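Local atomic coordinates of glycerol uptake operon antiterminator-related protein (Thermotoga maritima, PDB entry 1VKF), a protein that probably acts in glycerol-3-phosphate-responsive control of transcription, as a TIM-barrel relative of the antiterminators of glycerol uptake operons. Residues 62-67 against 89-94; 133-138 against 153-158; 139-144 against 168-173. One frame throughout, in Å; residues are numbered along the deposited sequence.

Contact 1: residues 62-67 against 89-94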
# COMPACT_ATOMS: atom_id res chain seq x y z
N ASP A 62 4.76 -3.72 3.17
CA ASP A 62 4.04 -4.91 2.66
C ASP A 62 4.58 -6.13 3.36
O ASP A 62 5.63 -6.66 3.02
CB ASP A 62 4.22 -5.08 1.16
CG ASP A 62 3.36 -6.22 0.61
OD1 ASP A 62 2.97 -7.10 1.39
OD2 ASP A 62 3.03 -6.31 -0.59
N MSE A 63 3.88 -6.52 4.41
CA MSE A 63 4.33 -7.56 5.31
C MSE A 63 4.38 -8.91 4.59
O MSE A 63 5.16 -9.81 4.94
CB MSE A 63 3.50 -7.56 6.57
CG MSE A 63 2.12 -8.02 6.36
SE MSE A 63 1.11 -8.09 8.03
CE MSE A 63 1.96 -9.78 8.78
N ASP A 64 3.63 -9.03 3.49
CA ASP A 64 3.64 -10.29 2.75
C ASP A 64 4.93 -10.53 1.99
O ASP A 64 5.16 -11.66 1.54
CB ASP A 64 2.51 -10.31 1.71
CG ASP A 64 1.14 -10.09 2.28
OD1 ASP A 64 0.87 -10.26 3.49
OD2 ASP A 64 0.20 -9.78 1.48
N PHE A 65 5.76 -9.50 1.82
CA PHE A 65 7.00 -9.63 1.06
C PHE A 65 8.26 -9.33 1.88
O PHE A 65 9.34 -9.10 1.31
CB PHE A 65 6.88 -8.79 -0.22
CG PHE A 65 5.88 -9.34 -1.21
CD1 PHE A 65 6.27 -10.25 -2.19
CD2 PHE A 65 4.54 -9.03 -1.09
CE1 PHE A 65 5.32 -10.78 -3.07
CE2 PHE A 65 3.60 -9.54 -1.95
CZ PHE A 65 3.99 -10.44 -2.95
N VAL A 66 8.14 -9.39 3.21
CA VAL A 66 9.30 -9.28 4.10
C VAL A 66 9.82 -10.73 4.22
O VAL A 66 9.16 -11.60 4.84
CB VAL A 66 8.91 -8.75 5.49
CG1 VAL A 66 10.10 -8.74 6.43
CG2 VAL A 66 8.27 -7.35 5.41
N ASN A 67 10.91 -11.01 3.51
CA ASN A 67 11.50 -12.33 3.49
C ASN A 67 11.83 -12.81 4.89
O ASN A 67 12.50 -12.10 5.66
CB ASN A 67 12.74 -12.37 2.68
CG ASN A 67 12.49 -12.36 1.16
OD1 ASN A 67 11.37 -12.53 0.70
ND2 ASN A 67 13.55 -12.21 0.40
N THR A 89 -1.20 -5.66 3.05
CA THR A 89 -1.29 -7.11 2.93
C THR A 89 -2.47 -7.47 2.01
O THR A 89 -3.39 -6.69 1.88
CB THR A 89 -1.53 -7.74 4.36
OG1 THR A 89 -1.54 -9.16 4.28
CG2 THR A 89 -2.89 -7.38 4.94
N ILE A 90 -2.39 -8.65 1.43
CA ILE A 90 -3.52 -9.26 0.67
C ILE A 90 -4.35 -10.20 1.54
O ILE A 90 -5.39 -10.70 1.11
CB ILE A 90 -2.97 -9.98 -0.60
CG1 ILE A 90 -4.09 -10.35 -1.62
CG2 ILE A 90 -2.23 -11.27 -0.28
CD1 ILE A 90 -4.62 -9.24 -2.35
N LYS A 91 -3.87 -10.50 2.76
CA LYS A 91 -4.51 -11.49 3.64
C LYS A 91 -5.49 -10.85 4.59
O LYS A 91 -5.05 -10.14 5.49
CB LYS A 91 -3.47 -12.24 4.49
CG LYS A 91 -2.35 -12.93 3.70
CD LYS A 91 -2.83 -14.12 2.87
CE LYS A 91 -1.71 -14.69 2.00
NZ LYS A 91 -2.14 -15.81 1.08
N PRO A 92 -6.80 -11.07 4.41
CA PRO A 92 -7.81 -10.50 5.32
C PRO A 92 -7.56 -10.73 6.79
O PRO A 92 -7.85 -9.83 7.59
CB PRO A 92 -9.11 -11.20 4.89
CG PRO A 92 -8.87 -11.62 3.54
CD PRO A 92 -7.42 -11.91 3.37
N LYS A 93 -7.04 -11.89 7.16
CA LYS A 93 -6.74 -12.16 8.56
C LYS A 93 -5.67 -11.21 9.11
O LYS A 93 -5.77 -10.78 10.25
CB LYS A 93 -6.32 -13.62 8.76
CG LYS A 93 -7.34 -14.65 8.29
N ASN A 94 -4.63 -10.89 8.32
CA ASN A 94 -3.61 -9.93 8.76
C ASN A 94 -4.26 -8.57 8.94
O ASN A 94 -3.99 -7.84 9.89
CB ASN A 94 -2.49 -9.78 7.73
CG ASN A 94 -1.45 -10.91 7.76
OD1 ASN A 94 -1.35 -11.64 8.75
ND2 ASN A 94 -0.66 -11.04 6.66
O HOH W 1 1.62 -12.20 5.49

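Contact 2: residues 133-138 against 153-158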
# COMPACT_ATOMS: atom_id res chain seq x y z
N GLU A 133 -5.94 -0.82 -1.66
CA GLU A 133 -5.06 -0.67 -2.82
C GLU A 133 -5.52 -1.58 -3.93
O GLU A 133 -5.50 -2.81 -3.80
CB GLU A 133 -3.61 -0.93 -2.46
CG GLU A 133 -2.63 -0.66 -3.62
CD GLU A 133 -1.20 -0.95 -3.22
OE1 GLU A 133 -0.91 -2.11 -2.96
OE2 GLU A 133 -0.40 -0.00 -3.23
N VAL A 134 -5.93 -0.97 -5.02
CA VAL A 134 -6.48 -1.71 -6.18
C VAL A 134 -5.45 -1.82 -7.27
O VAL A 134 -4.89 -0.82 -7.72
CB VAL A 134 -7.73 -1.05 -6.72
CG1 VAL A 134 -8.21 -1.79 -7.97
CG2 VAL A 134 -8.81 -0.98 -5.64
N LEU A 135 -5.24 -3.05 -7.73
CA LEU A 135 -4.31 -3.35 -8.81
C LEU A 135 -5.02 -4.10 -9.96
O LEU A 135 -5.93 -4.90 -9.68
CB LEU A 135 -3.15 -4.20 -8.33
CG LEU A 135 -2.33 -3.68 -7.13
CD1 LEU A 135 -2.82 -4.23 -5.85
CD2 LEU A 135 -0.87 -4.06 -7.40
N PRO A 136 -4.64 -3.86 -11.21
CA PRO A 136 -3.70 -2.80 -11.61
C PRO A 136 -4.39 -1.43 -11.59
O PRO A 136 -5.62 -1.29 -11.41
CB PRO A 136 -3.34 -3.18 -13.05
CG PRO A 136 -4.64 -3.85 -13.58
CD PRO A 136 -5.17 -4.56 -12.39
N GLY A 137 -3.62 -0.36 -11.77
CA GLY A 137 -4.13 0.96 -11.57
C GLY A 137 -5.24 1.41 -12.52
O GLY A 137 -6.12 2.16 -12.11
N ALA A 138 -5.21 0.88 -13.74
CA ALA A 138 -6.12 1.26 -14.82
C ALA A 138 -7.57 1.00 -14.42
O ALA A 138 -8.47 1.68 -14.91
CB ALA A 138 -5.76 0.55 -16.11
N ILE A 153 -6.26 3.52 -3.27
CA ILE A 153 -4.95 3.77 -3.82
C ILE A 153 -4.80 2.86 -5.01
O ILE A 153 -4.99 1.64 -4.91
CB ILE A 153 -3.88 3.45 -2.78
CG1 ILE A 153 -4.04 4.31 -1.55
CG2 ILE A 153 -2.46 3.60 -3.41
CD1 ILE A 153 -3.37 3.74 -0.33
N ALA A 154 -4.47 3.44 -6.15
CA ALA A 154 -4.23 2.68 -7.34
C ALA A 154 -2.79 2.24 -7.38
O ALA A 154 -1.91 2.98 -7.01
CB ALA A 154 -4.54 3.50 -8.55
N ALA A 155 -2.56 1.03 -7.85
CA ALA A 155 -1.17 0.60 -8.10
C ALA A 155 -1.07 -0.40 -9.20
O ALA A 155 -1.93 -1.27 -9.36
CB ALA A 155 -0.58 0.01 -6.76
N GLY A 156 0.07 -0.36 -9.91
CA GLY A 156 0.38 -1.38 -10.90
C GLY A 156 0.18 -0.97 -12.33
O GLY A 156 -0.90 -0.57 -12.74
N LEU A 157 1.26 -1.02 -13.11
CA LEU A 157 1.26 -0.76 -14.54
C LEU A 157 0.80 0.67 -14.92
O LEU A 157 0.26 0.89 -15.99
CB LEU A 157 0.47 -1.81 -15.31
CG LEU A 157 0.89 -3.26 -15.09
CD1 LEU A 157 -0.01 -4.27 -15.85
CD2 LEU A 157 2.33 -3.46 -15.55
N VAL A 158 0.94 1.61 -14.00
CA VAL A 158 0.72 3.01 -14.33
C VAL A 158 1.99 3.53 -15.02
O VAL A 158 2.99 3.79 -14.37
CB VAL A 158 0.34 3.82 -13.11
CG1 VAL A 158 0.15 5.31 -13.48
CG2 VAL A 158 -0.93 3.25 -12.48
O HOH W 2 -2.61 0.13 -14.88

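Contact 3: residues 139-144 against 168-173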
# COMPACT_ATOMS: atom_id res chain seq x y z
N VAL A 139 -7.82 -0.04 -13.63
CA VAL A 139 -9.18 -0.38 -13.20
C VAL A 139 -9.53 0.12 -11.82
O VAL A 139 -10.66 -0.06 -11.37
CB VAL A 139 -9.47 -1.90 -13.33
CG1 VAL A 139 -9.22 -2.34 -14.81
CG2 VAL A 139 -8.58 -2.70 -12.39
N ALA A 140 -8.61 0.83 -11.14
CA ALA A 140 -8.93 1.41 -9.83
C ALA A 140 -10.12 2.38 -9.84
O ALA A 140 -10.94 2.32 -8.95
CB ALA A 140 -7.71 2.05 -9.17
N PRO A 141 -10.24 3.27 -10.83
CA PRO A 141 -11.39 4.18 -10.89
C PRO A 141 -12.73 3.46 -10.93
O PRO A 141 -13.65 3.86 -10.21
CB PRO A 141 -11.14 4.96 -12.16
CG PRO A 141 -9.62 4.99 -12.25
CD PRO A 141 -9.24 3.58 -11.86
N LYS A 142 -12.80 2.39 -11.71
CA LYS A 142 -14.01 1.57 -11.83
C LYS A 142 -14.40 1.01 -10.50
O LYS A 142 -15.58 0.99 -10.16
CB LYS A 142 -13.76 0.35 -12.71
CG LYS A 142 -13.61 0.58 -14.11
CD LYS A 142 -14.05 -0.67 -14.88
CE LYS A 142 -14.65 -0.26 -16.20
NZ LYS A 142 -14.36 -1.26 -17.22
N VAL A 143 -13.41 0.48 -9.79
CA VAL A 143 -13.65 -0.10 -8.48
C VAL A 143 -14.03 0.99 -7.48
O VAL A 143 -14.99 0.81 -6.70
CB VAL A 143 -12.43 -0.91 -8.00
CG1 VAL A 143 -12.61 -1.38 -6.61
CG2 VAL A 143 -12.20 -2.08 -8.96
N ALA A 144 -13.35 2.13 -7.54
CA ALA A 144 -13.59 3.22 -6.58
C ALA A 144 -15.04 3.69 -6.66
O ALA A 144 -15.64 4.02 -5.64
CB ALA A 144 -12.67 4.41 -6.85
N LEU A 168 -5.93 9.76 -11.03
CA LEU A 168 -6.03 10.64 -9.86
C LEU A 168 -7.29 11.54 -9.81
O LEU A 168 -7.59 12.12 -8.77
CB LEU A 168 -4.76 11.47 -9.71
CG LEU A 168 -3.59 10.66 -9.19
CD1 LEU A 168 -2.25 11.44 -9.36
CD2 LEU A 168 -3.78 10.21 -7.73
N LYS A 169 -8.05 11.59 -10.91
CA LYS A 169 -9.35 12.27 -10.90
C LYS A 169 -10.38 11.47 -10.15
O LYS A 169 -11.36 12.03 -9.73
CB LYS A 169 -9.82 12.54 -12.32
CG LYS A 169 -8.93 13.55 -13.00
CD LYS A 169 -9.44 13.86 -14.38
CE LYS A 169 -8.70 15.04 -14.96
NZ LYS A 169 -9.47 15.61 -16.09
N HIS A 170 -10.13 10.16 -9.98
CA HIS A 170 -11.15 9.23 -9.45
C HIS A 170 -10.78 8.49 -8.17
O HIS A 170 -11.67 7.91 -7.53
CB HIS A 170 -11.47 8.16 -10.49
CG HIS A 170 -11.73 8.72 -11.85
ND1 HIS A 170 -12.83 9.50 -12.13
CD2 HIS A 170 -11.01 8.65 -12.99
CE1 HIS A 170 -12.78 9.89 -13.39
NE2 HIS A 170 -11.69 9.38 -13.94
N VAL A 171 -9.48 8.46 -7.85
CA VAL A 171 -8.98 7.74 -6.68
C VAL A 171 -8.06 8.71 -5.91
O VAL A 171 -7.62 9.70 -6.46
CB VAL A 171 -8.25 6.42 -7.06
CG1 VAL A 171 -9.12 5.54 -7.98
CG2 VAL A 171 -6.91 6.67 -7.70
N SER A 172 -7.78 8.40 -4.66
CA SER A 172 -7.04 9.32 -3.81
C SER A 172 -5.59 9.41 -4.18
O SER A 172 -5.03 10.50 -4.18
CB SER A 172 -7.14 8.91 -2.36
OG SER A 172 -8.47 9.08 -1.93
N ALA A 173 -5.00 8.26 -4.47
CA ALA A 173 -3.54 8.19 -4.65
C ALA A 173 -3.11 7.08 -5.58
O ALA A 173 -3.87 6.19 -5.89
CB ALA A 173 -2.92 7.99 -3.28

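Contact 1: residues 62-67 against 89-94
Asp64 reaches across to Thr89 and Ile90 with both carboxylate oxygens, one for each residue. OD2 takes the backbone N-H of Ile90 on its syn lone pair, with Ile90 N 2.8 Å from Asp64 OD2 and an angle of 167° at the hydrogen. OD1 accepts from the hydroxyl of Thr89, also on the syn side but 17° out of the carboxylate plane, with Thr89 OG1 2.8 Å from Asp64 OD1. Held at both oxygens, the carboxylate has its rotation fixed. A water molecule donates to Asp64 OD1 and accepts from Asn94 ND2, linking two groups that are not hydrogen-bonded to each other directly. The Thr89 hydroxyl, besides donating to Asp64, accepts twice: from Asn94 ND2, 3.2 Å from Thr89 OG1 and almost in the amide plane, and from Lys91 N, which closes an ST turn. Placing OG1 anti to the backbone N (chi1 -176°) sets it beside the carbonyl carbon, facing these donors. The contact thus joins the C-terminal ends of strands 58-62 and 86-89, adjacent parallel strands of the TIM barrel, and the loops that continue them, with Lys91 at the N-cap position of helix 92-100. Beside the polar web, Met63, present as selenomethionine, lays its last atoms against the Asn94 amide. Its CE is 3.6 Å from Asn94 ND2, and its SE is 3.8 Å from Asn94 CG. The same side chain packs on Ala75 and Ile76 of helix 73-82. Asn94 OD1 is hydrogen-bonded to Gly72 N, while Asp62 OD1 accepts from Asp64 N, closing an Asx turn.

Contact 2: residues 133-138 against 153-158
Two neighbouring parallel strands of the TIM barrel, 131-135 and 151-155, pair here, with Glu133 opposite Ile153 and Val134 opposite Ala154. They belong to one beta-alpha-beta unit, whose helix 140-144 packs on the face of the sheet carrying Val134 and Ala154. The strand segments run at 31° to each other, and two backbone bonds tie them: Val134 N lies 2.8 Å from Ile153 O, and Ala155 N lies 3.0 Å from Val134 O. On the other face, Glu133 stretches over Ala155. Its CG stands anti to the backbone N (chi1 -175°), 3.8 Å from Ala155 CB, and the chain, extended beyond it, brings OE2 to 3.5 Å from Ala155 CB. Its OE1 forms a salt bridge with Arg108 NE, so an apolar methyl and a charged partner are met by the same group. An alanine here would probably leave Arg108 without this counter-charge and open a gap beside the methyl of Ala155. Beyond the strands, the chain turns through a cis peptide before Pro136, and Leu135 CG settles 3.3 Å from Ala155 O. Each strand is followed by a glycine at a close approach. A side chain on Gly137 would collide with Val158 CG2, whereas at Gly156 the backbone angles (phi 103°) would jam a CB against the preceding carbonyl. A bound citrate, probably from the crystallisation liquor, hydrogen-bonds to Leu157 N; it lies beyond the C-terminal strand ends, the side on which TIM barrels commonly form their pockets. The two loops are bonded to each other by Gly137 N, which donates to Gly156 O at 2.9 Å, in the carbonyl plane and on a lone pair.

Contact 3: residues 139-144 against 168-173
Ala140 and Ala144, both of which touch Val171, are themselves linked by the backbone bond from Ala144 N to Ala140 O, 2.8 Å long, one turn of helix 140-144. That turn presents their two methyl groups to the same branch of Val171. CG1 of Val171 lies 3.9 Å from Ala140 CB and equally far from Ala144 CB, resting also against the peptide between Ala140 and Pro141. The branch gets there because CG1 stands anti to its own carbonyl carbon, beside the backbone N (chi1 -52°). Further out, Pro141 and His170 meet with their side chains at about a right angle. Pro141 CB approaches His170 CB to 3.6 Å and His170 CD2 to 3.8 Å. Over one face of the imidazole ring sits Lys169 CB, 4.0 Å above the plane and over its centre, while NE2 is hydrogen-bonded to Glu166 OE2. The imidazole is therefore held from its own segment and from the end of helix 161-167, and offers mainly carbon to the proline. The backbone adds a further touch, with Ala144 CB 3.7 Å from His170 O. In the TIM barrel, this joins a helix on the outer layer to the loop leading from helix 161-167 into strand 173-176, and Val152 of strand 151-155 lies beneath, touched by both Ala144 and Val171. Across the two segments the touching atoms are nearly all carbon, so the association rests on van der Waals packing, with His170 NE2 bonded to Glu166 OE2 rather than across the contact.

All three contacts belong to one TIM barrel, and contact 1 closes along the chain before the interleaved contacts 2 and 3 open. Contacts 2 and 3 touch, their centres about 9 Å apart: helix 140-144 links the two strands of contact 2 and packs on them through Ala140, while Ala154 N probably bonds to Ala173 O. Contact 1 reaches the same sheet, its centre about 17 Å from the centre of contact 2, and lies across the chain's centre from contact 3, their centres about 23 Å apart. Together they join strand ends, paired strands, and an outer helix with a loop at separate places around the same barrel.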